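Local coordinates for probable arabinosyltransferase B (PDB 7BVF), which polymerises arabinose into the arabinan of arabinogalactan in the mycobacterial cell wall and is bound here with the anti-tuberculosis drug ethambutol, at residues Q105-A109 with N807-T811; G792-T797 with D959-V963; T797-I802 with Q925-W929; L864-P868 with R936-P940; P918-Y922 with W1057-W1061. All blocks are in the same frame, centred on the assembly; numbering follows the deposited sequence.

Contact 1 of 5, residues Q105-A109 with N807-T811; sequences QGKDA and NQPGT
Two loops distant in sequence can be joined by a single long side chain, and K107 is a clear example. Neither Q105-A109 nor N807-T811 forms helix or strand, and the backbones stay well apart: the nearest CA atoms, those of K107 and N807, are 9.2 Å from each other. K107 spans the gap with every chi angle trans (chi1 -169°, chi2 174°, chi3 173°, chi4 -173°), so that its chain is fully extended. At the far end, K107 NZ donates hydrogen bonds to Q808 O at 2.6 Å and to T811 OG1 at 3.3 Å. The acceptors converge because the 807-811 loop bends between them: P809 is extended (phi/psi -85/144), G810 takes left-handed angles (63/58), and T811 has chi1 p (53°). Q808 and P809 direct their CA-to-CB bonds away from 105-109. Alongside, D108 (chi1 m, -66°) and N807 (chi1 -96°, between wells) point toward one another; N807 ND2 gives D108 OD2 a weak hydrogen bond of 3.4 Å. D1041 adds a long, weak ion pair to K107. Only 185 Å² is buried, at the surface. The bridge is an interdomain one: it ties the concanavalin-like N-terminal domain to the EmbC C-terminal domain, with the membrane-embedded GT-C portion between them in sequence.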
# COMPACT_ATOMS: atom_id res chain seq x y z
N GLN A 105 3.69 27.45 -30.08
CA GLN A 105 2.99 26.19 -30.21
C GLN A 105 3.59 25.08 -29.35
O GLN A 105 3.41 23.90 -29.65
CB GLN A 105 2.96 25.76 -31.68
CG GLN A 105 4.33 25.53 -32.30
CD GLN A 105 4.90 26.79 -32.91
OE1 GLN A 105 4.43 27.90 -32.64
NE2 GLN A 105 5.93 26.63 -33.74
N GLY A 106 4.29 25.44 -28.28
CA GLY A 106 4.84 24.46 -27.37
C GLY A 106 3.77 23.67 -26.64
O GLY A 106 2.58 23.89 -26.88
N LYS A 107 4.16 22.77 -25.75
CA LYS A 107 3.17 21.95 -25.05
C LYS A 107 2.35 22.79 -24.09
O LYS A 107 1.13 22.92 -24.25
CB LYS A 107 3.86 20.80 -24.32
CG LYS A 107 2.90 19.75 -23.80
CD LYS A 107 3.65 18.58 -23.22
CE LYS A 107 2.72 17.59 -22.55
NZ LYS A 107 3.48 16.53 -21.83
N ASP A 108 3.00 23.37 -23.09
CA ASP A 108 2.39 24.38 -22.23
C ASP A 108 3.24 25.63 -22.40
O ASP A 108 4.14 25.90 -21.60
CB ASP A 108 2.32 23.94 -20.79
CG ASP A 108 1.38 22.77 -20.60
OD1 ASP A 108 0.42 22.64 -21.39
OD2 ASP A 108 1.60 21.98 -19.66
N ALA A 109 2.96 26.40 -23.44
CA ALA A 109 3.74 27.59 -23.71
C ALA A 109 3.13 28.82 -23.05
O ALA A 109 3.87 29.67 -22.55
CB ALA A 109 3.85 27.83 -25.22
N ASN A 807 -2.18 16.44 -18.21
CA ASN A 807 -0.95 16.42 -19.00
C ASN A 807 0.11 15.59 -18.30
O ASN A 807 0.53 15.91 -17.18
CB ASN A 807 -0.46 17.85 -19.23
CG ASN A 807 -0.90 18.41 -20.56
OD1 ASN A 807 -1.80 17.88 -21.20
ND2 ASN A 807 -0.25 19.49 -20.99
N GLN A 808 0.55 14.53 -18.96
CA GLN A 808 1.58 13.65 -18.45
C GLN A 808 2.95 14.06 -18.99
O GLN A 808 3.05 14.60 -20.09
CB GLN A 808 1.29 12.20 -18.84
CG GLN A 808 -0.03 11.68 -18.32
CD GLN A 808 -0.05 11.50 -16.82
OE1 GLN A 808 0.44 10.50 -16.31
NE2 GLN A 808 -0.60 12.48 -16.12
N PRO A 809 4.02 13.82 -18.24
CA PRO A 809 5.34 14.25 -18.68
C PRO A 809 6.00 13.24 -19.62
O PRO A 809 5.85 12.03 -19.45
CB PRO A 809 6.13 14.37 -17.38
CG PRO A 809 5.50 13.36 -16.49
CD PRO A 809 4.04 13.31 -16.86
N GLY A 810 6.73 13.76 -20.59
CA GLY A 810 7.44 12.92 -21.53
C GLY A 810 6.52 12.06 -22.37
O GLY A 810 6.63 10.83 -22.35
N THR A 811 5.60 12.69 -23.09
CA THR A 811 4.65 12.00 -23.94
C THR A 811 4.85 12.44 -25.39
O THR A 811 5.46 13.48 -25.66
CB THR A 811 3.21 12.27 -23.51
OG1 THR A 811 3.00 13.69 -23.41
CG2 THR A 811 2.94 11.64 -22.16

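Contact 2 of 5, residues G792-T797 with D959-V963; sequences GVPEHT and DWIAV. With CA (calcium ion), chain D.
A single indole can carry most of the packing between a loop and the approach to a strand, as W960 does here. G792-T797 is irregular, V793 being extended (phi/psi -130/146) and H796 (-98/65) the centre of an inverse gamma turn, whereas 961-963 is strand. V793 and A962 have the closest CA atoms, 6.8 Å apart, and no hydrogen bond links the segments. The CH-pi contact comes first: W960 (chi1 p, 51°; chi2 -82°) offers a face to P794, whose CD lies 3.6 Å from the centroid of the six-membered ring and 19° off its normal. Apolar packing follows, with V793 (chi1 t) placing CG1 4.2 Å from W960 CZ3 and CG2 4.0 Å from A962 CB, while T797 CG2 sits at the ring edge, 4.5 Å from W960 CH2. Within the loop, T797 OG1 (chi1 m) donates a weak 3.3 Å hydrogen bond to P794 O. Metal coordination is the third kind: D959 O binds calcium at 2.7 Å, and D952 and S954 also bind the ion. Y848 meets W960 edge-to-face, and strand 961-967 runs between strands 845-846 and 874-881 in an antiparallel sheet.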
# COMPACT_ATOMS: atom_id res chain seq x y z
N GLY A 792 -13.13 2.51 -38.34
CA GLY A 792 -13.52 1.66 -37.23
C GLY A 792 -12.58 1.70 -36.05
O GLY A 792 -12.28 0.66 -35.46
N VAL A 793 -12.10 2.88 -35.69
CA VAL A 793 -11.17 3.03 -34.57
C VAL A 793 -11.70 4.15 -33.67
O VAL A 793 -12.30 5.11 -34.18
CB VAL A 793 -9.74 3.33 -35.06
CG1 VAL A 793 -8.75 3.20 -33.93
CG2 VAL A 793 -9.36 2.40 -36.19
N PRO A 794 -11.52 4.07 -32.35
CA PRO A 794 -11.93 5.18 -31.48
C PRO A 794 -11.10 6.43 -31.69
O PRO A 794 -10.25 6.49 -32.59
CB PRO A 794 -11.73 4.60 -30.08
CG PRO A 794 -11.88 3.15 -30.25
CD PRO A 794 -11.28 2.84 -31.58
N GLU A 795 -11.34 7.46 -30.88
CA GLU A 795 -10.80 8.78 -31.17
C GLU A 795 -9.33 8.91 -30.77
O GLU A 795 -8.47 9.15 -31.62
CB GLU A 795 -11.63 9.85 -30.46
CG GLU A 795 -13.00 10.06 -31.08
CD GLU A 795 -12.93 10.60 -32.49
OE1 GLU A 795 -11.98 11.36 -32.78
OE2 GLU A 795 -13.82 10.27 -33.30
N HIS A 796 -9.03 8.76 -29.49
CA HIS A 796 -7.67 8.99 -29.00
C HIS A 796 -6.92 7.67 -28.86
O HIS A 796 -6.55 7.23 -27.77
CB HIS A 796 -7.71 9.75 -27.67
CG HIS A 796 -8.11 11.18 -27.81
ND1 HIS A 796 -7.34 12.11 -28.48
CD2 HIS A 796 -9.20 11.85 -27.37
CE1 HIS A 796 -7.94 13.29 -28.45
NE2 HIS A 796 -9.07 13.16 -27.78
N THR A 797 -6.70 7.03 -30.01
CA THR A 797 -5.91 5.81 -30.09
C THR A 797 -4.51 6.19 -30.54
O THR A 797 -4.34 6.78 -31.62
CB THR A 797 -6.54 4.80 -31.05
OG1 THR A 797 -7.96 4.78 -30.86
CG2 THR A 797 -6.01 3.41 -30.79
N ASP A 959 -14.88 -4.61 -27.31
CA ASP A 959 -14.10 -5.70 -27.87
C ASP A 959 -14.11 -5.51 -29.38
O ASP A 959 -15.02 -5.99 -30.06
CB ASP A 959 -14.65 -7.06 -27.48
CG ASP A 959 -14.47 -7.36 -26.01
OD1 ASP A 959 -14.78 -8.50 -25.59
OD2 ASP A 959 -14.02 -6.47 -25.26
N TRP A 960 -13.11 -4.81 -29.90
CA TRP A 960 -13.04 -4.46 -31.31
C TRP A 960 -11.66 -4.83 -31.86
O TRP A 960 -10.80 -5.32 -31.13
CB TRP A 960 -13.35 -2.97 -31.52
CG TRP A 960 -12.55 -2.07 -30.65
CD1 TRP A 960 -12.82 -1.74 -29.35
CD2 TRP A 960 -11.36 -1.37 -31.00
NE1 TRP A 960 -11.86 -0.89 -28.87
CE2 TRP A 960 -10.95 -0.65 -29.86
CE3 TRP A 960 -10.59 -1.29 -32.16
CZ2 TRP A 960 -9.81 0.14 -29.86
CZ3 TRP A 960 -9.46 -0.51 -32.15
CH2 TRP A 960 -9.08 0.19 -31.01
N ILE A 961 -11.47 -4.58 -33.15
CA ILE A 961 -10.30 -5.02 -33.90
C ILE A 961 -10.03 -3.99 -34.98
O ILE A 961 -10.95 -3.34 -35.49
CB ILE A 961 -10.54 -6.44 -34.50
CG1 ILE A 961 -10.34 -7.53 -33.45
CG2 ILE A 961 -9.66 -6.71 -35.70
CD1 ILE A 961 -8.91 -7.77 -33.12
N ALA A 962 -8.75 -3.80 -35.31
CA ALA A 962 -8.37 -2.92 -36.41
C ALA A 962 -7.05 -3.38 -36.98
O ALA A 962 -6.15 -3.76 -36.23
CB ALA A 962 -8.27 -1.46 -35.95
N VAL A 963 -6.93 -3.35 -38.31
CA VAL A 963 -5.76 -3.90 -39.00
C VAL A 963 -5.38 -3.05 -40.20
O VAL A 963 -6.19 -2.28 -40.74
CB VAL A 963 -5.97 -5.36 -39.46
CG1 VAL A 963 -6.13 -6.29 -38.27
CG2 VAL A 963 -7.16 -5.47 -40.38
CA CA D . -17.20 -6.50 -31.50

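Contact 3 of 5, residues T797-I802 with Q925-W929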
# COMPACT_ATOMS: atom_id res chain seq x y z
N THR A 797 -6.70 7.03 -30.01
CA THR A 797 -5.91 5.81 -30.09
C THR A 797 -4.51 6.19 -30.54
O THR A 797 -4.34 6.78 -31.62
CB THR A 797 -6.54 4.80 -31.05
OG1 THR A 797 -7.96 4.78 -30.86
CG2 THR A 797 -6.01 3.41 -30.79
N VAL A 798 -3.51 5.87 -29.72
CA VAL A 798 -2.14 6.30 -29.95
C VAL A 798 -1.22 5.08 -29.92
O VAL A 798 -1.62 3.98 -29.54
CB VAL A 798 -1.67 7.35 -28.93
CG1 VAL A 798 -2.60 8.54 -28.94
CG2 VAL A 798 -1.61 6.75 -27.55
N ALA A 799 0.02 5.29 -30.34
CA ALA A 799 1.00 4.22 -30.47
C ALA A 799 1.63 3.93 -29.12
O ALA A 799 2.33 4.77 -28.56
CB ALA A 799 2.06 4.59 -31.50
N GLU A 800 1.38 2.73 -28.59
CA GLU A 800 2.06 2.21 -27.40
C GLU A 800 1.78 3.06 -26.16
O GLU A 800 2.65 3.24 -25.31
CB GLU A 800 3.56 2.10 -27.64
CG GLU A 800 3.93 1.25 -28.84
CD GLU A 800 5.41 1.32 -29.15
OE1 GLU A 800 5.77 1.12 -30.33
OE2 GLU A 800 6.21 1.58 -28.23
N ALA A 801 0.56 3.56 -26.05
CA ALA A 801 0.18 4.37 -24.89
C ALA A 801 -1.33 4.47 -24.84
O ALA A 801 -2.04 4.11 -25.78
CB ALA A 801 0.82 5.76 -24.94
N ILE A 802 -1.83 4.98 -23.71
CA ILE A 802 -3.25 5.21 -23.49
C ILE A 802 -3.41 6.62 -22.96
O ILE A 802 -2.88 6.95 -21.89
CB ILE A 802 -3.87 4.19 -22.53
CG1 ILE A 802 -3.64 2.77 -23.03
CG2 ILE A 802 -5.35 4.44 -22.36
CD1 ILE A 802 -4.27 1.70 -22.18
N GLN A 925 -2.61 -3.97 -22.79
CA GLN A 925 -3.04 -2.63 -23.19
C GLN A 925 -3.78 -2.76 -24.52
O GLN A 925 -3.17 -2.60 -25.58
CB GLN A 925 -1.85 -1.68 -23.32
CG GLN A 925 -1.24 -1.26 -21.99
CD GLN A 925 -0.37 -2.33 -21.37
OE1 GLN A 925 0.32 -3.07 -22.06
NE2 GLN A 925 -0.41 -2.42 -20.05
N PRO A 926 -5.08 -3.05 -24.50
CA PRO A 926 -5.77 -3.43 -25.74
C PRO A 926 -6.03 -2.30 -26.72
O PRO A 926 -6.66 -2.54 -27.75
CB PRO A 926 -7.10 -4.01 -25.22
CG PRO A 926 -6.86 -4.31 -23.79
CD PRO A 926 -5.92 -3.26 -23.32
N LYS A 927 -5.60 -1.07 -26.45
CA LYS A 927 -5.78 0.04 -27.40
C LYS A 927 -4.45 0.76 -27.56
O LYS A 927 -4.23 1.81 -26.95
CB LYS A 927 -6.88 0.95 -26.89
CG LYS A 927 -6.84 1.10 -25.38
CD LYS A 927 -7.93 2.01 -24.85
CE LYS A 927 -9.19 1.24 -24.54
NZ LYS A 927 -10.15 2.07 -23.76
N ALA A 928 -3.57 0.23 -28.41
CA ALA A 928 -2.22 0.78 -28.42
C ALA A 928 -1.50 0.82 -29.77
O ALA A 928 -0.35 1.26 -29.78
CB ALA A 928 -1.36 -0.00 -27.42
N TRP A 929 -2.11 0.42 -30.88
CA TRP A 929 -1.42 0.42 -32.18
C TRP A 929 -0.07 -0.30 -32.08
O TRP A 929 1.00 0.31 -32.19
CB TRP A 929 -1.23 1.85 -32.69
CG TRP A 929 -2.40 2.44 -33.40
CD1 TRP A 929 -2.96 3.65 -33.17
CD2 TRP A 929 -3.14 1.85 -34.48
NE1 TRP A 929 -4.01 3.86 -34.03
CE2 TRP A 929 -4.14 2.77 -34.84
CE3 TRP A 929 -3.06 0.64 -35.18
CZ2 TRP A 929 -5.05 2.52 -35.86
CZ3 TRP A 929 -3.96 0.40 -36.18
CH2 TRP A 929 -4.94 1.33 -36.52
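An amide at a hairpin turn may find its partner outside the hairpin; here a neighbouring loop supplies one. T797 begins the passage by setting CG2 3.8 Å from W929 NE1, while its carbonyl lies at the edge of the indole, T797 O to W929 CD1 being 3.8 Å. V798 turns its CB away, yet V798 O accepts a CA-H···O contact from A928 CA at 3.4 Å. A799 CA makes a similar contact to A928 O at 3.3 Å, and A799 CB touches W929 CB at 4.4 Å. The left-handed E800 (phi/psi 63/37) then aims E800 N straight at A928 O, forming a 2.6 Å hydrogen bond with an angle of 177°, the only one between the segments. A801 points its CB away; I802 swings CD1 back to 4.1 Å from K927 CG and 4.2 Å from Q925 CG. With A799 and E800 at the corner, the angles approximate a type II beta turn in a short, weakly bonded antiparallel hairpin, docked on the loop leading to strand 932-935.

Contact 4 of 5, residues L864-P868 with R936-P940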
# COMPACT_ATOMS: atom_id res chain seq x y z
N LEU A 864 1.78 -11.20 -52.25
CA LEU A 864 3.01 -11.84 -52.70
C LEU A 864 4.14 -11.65 -51.70
O LEU A 864 4.10 -10.73 -50.89
CB LEU A 864 3.42 -11.30 -54.07
CG LEU A 864 2.90 -12.10 -55.25
CD1 LEU A 864 3.17 -11.38 -56.55
CD2 LEU A 864 3.58 -13.46 -55.25
N LEU A 865 5.14 -12.52 -51.77
CA LEU A 865 6.16 -12.58 -50.74
C LEU A 865 7.52 -12.63 -51.41
O LEU A 865 7.76 -13.51 -52.26
CB LEU A 865 5.94 -13.81 -49.85
CG LEU A 865 6.39 -13.78 -48.40
CD1 LEU A 865 5.75 -12.64 -47.68
CD2 LEU A 865 6.01 -15.08 -47.75
N PRO A 866 8.43 -11.71 -51.10
CA PRO A 866 9.73 -11.68 -51.78
C PRO A 866 10.60 -12.87 -51.41
O PRO A 866 10.33 -13.61 -50.46
CB PRO A 866 10.34 -10.36 -51.30
CG PRO A 866 9.70 -10.11 -49.99
CD PRO A 866 8.30 -10.62 -50.11
N LYS A 867 11.66 -13.04 -52.19
CA LYS A 867 12.60 -14.12 -51.95
C LYS A 867 13.29 -13.92 -50.60
O LYS A 867 13.64 -12.79 -50.25
CB LYS A 867 13.64 -14.17 -53.07
CG LYS A 867 14.25 -15.54 -53.33
CD LYS A 867 13.28 -16.46 -54.06
CE LYS A 867 12.63 -15.76 -55.24
NZ LYS A 867 11.82 -16.70 -56.07
N PRO A 868 13.49 -14.99 -49.83
CA PRO A 868 14.03 -14.83 -48.48
C PRO A 868 15.47 -14.34 -48.50
O PRO A 868 16.18 -14.41 -49.51
CB PRO A 868 13.93 -16.23 -47.88
CG PRO A 868 13.92 -17.14 -49.05
CD PRO A 868 13.18 -16.40 -50.13
N ARG A 936 9.64 -14.81 -40.00
CA ARG A 936 9.68 -15.44 -41.32
C ARG A 936 10.31 -16.83 -41.26
O ARG A 936 9.99 -17.69 -42.08
CB ARG A 936 10.44 -14.56 -42.30
CG ARG A 936 10.61 -15.13 -43.68
CD ARG A 936 9.35 -14.96 -44.50
NE ARG A 936 9.53 -15.42 -45.87
CZ ARG A 936 9.97 -14.65 -46.86
NH1 ARG A 936 10.29 -13.39 -46.62
NH2 ARG A 936 10.10 -15.14 -48.08
N ALA A 937 11.19 -17.07 -40.29
CA ALA A 937 11.91 -18.34 -40.21
C ALA A 937 11.03 -19.49 -39.76
O ALA A 937 11.51 -20.63 -39.74
CB ALA A 937 13.11 -18.20 -39.28
N LYS A 938 9.78 -19.25 -39.39
CA LYS A 938 8.89 -20.32 -38.96
C LYS A 938 8.11 -20.91 -40.12
O LYS A 938 7.93 -22.13 -40.19
CB LYS A 938 7.93 -19.82 -37.88
CG LYS A 938 8.55 -19.74 -36.50
CD LYS A 938 7.48 -19.69 -35.43
CE LYS A 938 8.08 -19.79 -34.04
NZ LYS A 938 7.03 -19.85 -32.99
N MET A 939 7.63 -20.08 -41.04
CA MET A 939 6.95 -20.59 -42.21
C MET A 939 7.96 -21.23 -43.16
O MET A 939 9.14 -20.90 -43.13
CB MET A 939 6.18 -19.48 -42.91
CG MET A 939 7.03 -18.48 -43.65
SD MET A 939 6.05 -17.12 -44.30
CE MET A 939 5.67 -16.23 -42.80
N PRO A 940 7.52 -22.18 -44.01
CA PRO A 940 8.47 -22.92 -44.85
C PRO A 940 9.30 -22.06 -45.77
O PRO A 940 9.07 -20.85 -45.89
CB PRO A 940 7.55 -23.86 -45.65
CG PRO A 940 6.39 -24.07 -44.76
CD PRO A 940 6.17 -22.76 -44.07
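R936 extends its guanidinium between L865 and P868, which cover opposite faces of the planar group: L865 CG comes to 4.0 Å from R936 NH2, and P868 CD to 3.9 Å from the same nitrogen. The edge is used differently. R936 NH2 donates a hydrogen bond to P866 O, 2.8 Å long with an angle of 156°, and this carbonyl lies near the guanidinium plane, so apolar cover and polar bonding do not compete. The arginine lies beside an extended, proline-rich loop with polyproline-II-like angles, and the backbones stay apart, the nearest CA atoms, of P868 and R936, being 8.4 Å from each other. Both loops belong to the C-terminal beta-rich domain; 864-868 leads from strand 863-864 towards strand 874-881, whereas the loop 936-940 connects strand 932-935 with strand 945-950. L865 (chi1 t, chi2 p) also brings CD2 to 4.0 Å from M939 SD. M939 is the buried member of the group and rests in addition on Y902 of strand 901-903, while M764 packs against L865.

Contact 5 of 5, residues P918-Y922 with W1057-W1061; sequences PDDLY and WARDW
Both segments are irregular, yet they run nearly the same way: the directions from CA 919 to 922 and from CA 1057 to 1060 differ by 17°. The closest CA pair, D919 and A1058, is 5.2 Å apart. No hydrogen bond crosses between them, so this is not strand pairing despite the near-parallel course. D919 (phi/psi -118/89) and D920 (-100/150) are extended, L921 folds back at -100/-34, and A1058 (-108/19) turns the other segment before R1059 (-115/141) straightens it. The case illustrates how two beta units of one domain can be joined by loops: 918-922 leads to edge strand 932-935 of an antiparallel sheet, and 1057-1061 connects strands 1046-1053 and 1063-1067 of the mixed sheet. R933 of the edge strand bonds to both, through backbone hydrogen bonding with D919 and a weak side-chain hydrogen bond to W1057 O. L921 supplies the main side-chain packing. With chi1 m (-40°) and chi2 t, it sets CD2 3.5 Å from A1058 C and CD1 3.8 Å from D1060 CB, D1060 having chi1 t. D919 (chi1 m) brings CB to 4.0 Å from A1058 CB. Y922 (chi1 m, chi2 -83°) sends its ring back toward the partner, its OH reaching 3.8 Å from D1060 OD2.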
# COMPACT_ATOMS: atom_id res chain seq x y z
N PRO A 918 0.52 -14.26 -33.54
CA PRO A 918 1.46 -13.14 -33.46
C PRO A 918 2.23 -13.11 -32.15
O PRO A 918 1.94 -13.83 -31.20
CB PRO A 918 0.55 -11.92 -33.60
CG PRO A 918 -0.78 -12.39 -33.18
CD PRO A 918 -0.87 -13.79 -33.66
N ASP A 919 3.23 -12.24 -32.13
CA ASP A 919 4.02 -11.94 -30.94
C ASP A 919 3.81 -10.46 -30.63
O ASP A 919 4.57 -9.61 -31.09
CB ASP A 919 5.50 -12.23 -31.14
CG ASP A 919 5.80 -13.71 -31.26
OD1 ASP A 919 5.22 -14.50 -30.50
OD2 ASP A 919 6.63 -14.07 -32.12
N ASP A 920 2.79 -10.15 -29.85
CA ASP A 920 2.57 -8.78 -29.43
C ASP A 920 3.09 -8.56 -28.02
O ASP A 920 3.11 -9.47 -27.19
CB ASP A 920 1.09 -8.38 -29.51
CG ASP A 920 0.17 -9.33 -28.76
OD1 ASP A 920 -1.05 -9.24 -28.98
OD2 ASP A 920 0.66 -10.16 -27.97
N LEU A 921 3.52 -7.33 -27.75
CA LEU A 921 4.06 -6.96 -26.45
C LEU A 921 3.05 -6.25 -25.58
O LEU A 921 3.07 -6.41 -24.35
CB LEU A 921 5.29 -6.07 -26.62
CG LEU A 921 6.24 -6.44 -27.75
CD1 LEU A 921 7.40 -5.48 -27.77
CD2 LEU A 921 6.73 -7.86 -27.61
N TYR A 922 2.17 -5.45 -26.17
CA TYR A 922 1.17 -4.69 -25.43
C TYR A 922 -0.16 -5.43 -25.40
O TYR A 922 -1.19 -4.95 -25.86
CB TYR A 922 1.02 -3.30 -26.04
CG TYR A 922 2.34 -2.56 -26.10
CD1 TYR A 922 2.82 -1.89 -24.99
CD2 TYR A 922 3.11 -2.57 -27.25
CE1 TYR A 922 4.02 -1.23 -25.03
CE2 TYR A 922 4.32 -1.91 -27.29
CZ TYR A 922 4.77 -1.24 -26.18
OH TYR A 922 5.97 -0.58 -26.21
N TRP A 1057 11.90 -11.63 -30.69
CA TRP A 1057 10.79 -10.93 -31.31
C TRP A 1057 9.64 -10.66 -30.34
O TRP A 1057 8.82 -9.78 -30.61
CB TRP A 1057 10.27 -11.72 -32.52
CG TRP A 1057 11.32 -12.09 -33.53
CD1 TRP A 1057 11.58 -13.34 -34.00
CD2 TRP A 1057 12.23 -11.21 -34.20
NE1 TRP A 1057 12.60 -13.30 -34.92
CE2 TRP A 1057 13.01 -12.00 -35.06
CE3 TRP A 1057 12.46 -9.83 -34.16
CZ2 TRP A 1057 14.01 -11.46 -35.86
CZ3 TRP A 1057 13.44 -9.30 -34.96
CH2 TRP A 1057 14.21 -10.11 -35.80
N ALA A 1058 9.57 -11.38 -29.23
CA ALA A 1058 8.48 -11.22 -28.27
C ALA A 1058 8.93 -10.52 -26.99
O ALA A 1058 8.24 -10.61 -25.97
CB ALA A 1058 7.86 -12.57 -27.94
N ARG A 1059 10.06 -9.82 -27.02
CA ARG A 1059 10.59 -9.13 -25.86
C ARG A 1059 10.59 -7.63 -26.10
O ARG A 1059 10.89 -7.17 -27.20
CB ARG A 1059 12.01 -9.60 -25.53
CG ARG A 1059 12.48 -9.22 -24.14
CD ARG A 1059 13.85 -9.78 -23.85
NE ARG A 1059 13.83 -11.21 -23.54
CZ ARG A 1059 13.51 -11.70 -22.35
NH1 ARG A 1059 13.18 -10.89 -21.36
NH2 ARG A 1059 13.52 -13.01 -22.15
N ASP A 1060 10.25 -6.88 -25.06
CA ASP A 1060 10.19 -5.42 -25.11
C ASP A 1060 11.45 -4.86 -24.47
O ASP A 1060 11.60 -4.90 -23.24
CB ASP A 1060 8.94 -4.91 -24.39
CG ASP A 1060 8.72 -3.43 -24.58
OD1 ASP A 1060 9.34 -2.85 -25.50
OD2 ASP A 1060 7.93 -2.84 -23.82
N TRP A 1061 12.35 -4.33 -25.29
CA TRP A 1061 13.61 -3.79 -24.80
C TRP A 1061 13.51 -2.35 -24.33
O TRP A 1061 14.31 -1.93 -23.50
CB TRP A 1061 14.69 -3.90 -25.88
CG TRP A 1061 14.48 -2.97 -27.03
CD1 TRP A 1061 13.76 -3.22 -28.15
CD2 TRP A 1061 14.99 -1.64 -27.16
NE1 TRP A 1061 13.79 -2.13 -28.99
CE2 TRP A 1061 14.54 -1.15 -28.40
CE3 TRP A 1061 15.78 -0.82 -26.36
CZ2 TRP A 1061 14.86 0.13 -28.85
CZ3 TRP A 1061 16.09 0.45 -26.81
CH2 TRP A 1061 15.64 0.91 -28.04

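In the fold
Burial alone does not set the chemistry here. Contact 2 is buried and rests on aromatic and apolar packing; contacts 1, 4 and 5 lie at the surface, the first two relying on a long basic side chain that reaches a backbone carbonyl, whereas contact 5 packs largely through a leucine, without hydrogen bonds between its segments. Contact 3, partly buried, adds a backbone hydrogen bond. Contacts 2 and 3 share T797 and touch again through V793 on W929 and W960 on K927. Contact 3 also meets contact 5, with E800 OE2 and Y922 OH 3.0 Å apart and A928 packing on Y922. Contacts 2 to 5 stay within the C-terminal domain, whereas contact 1 joins two domains, its centre about 43 Å from that of contact 4.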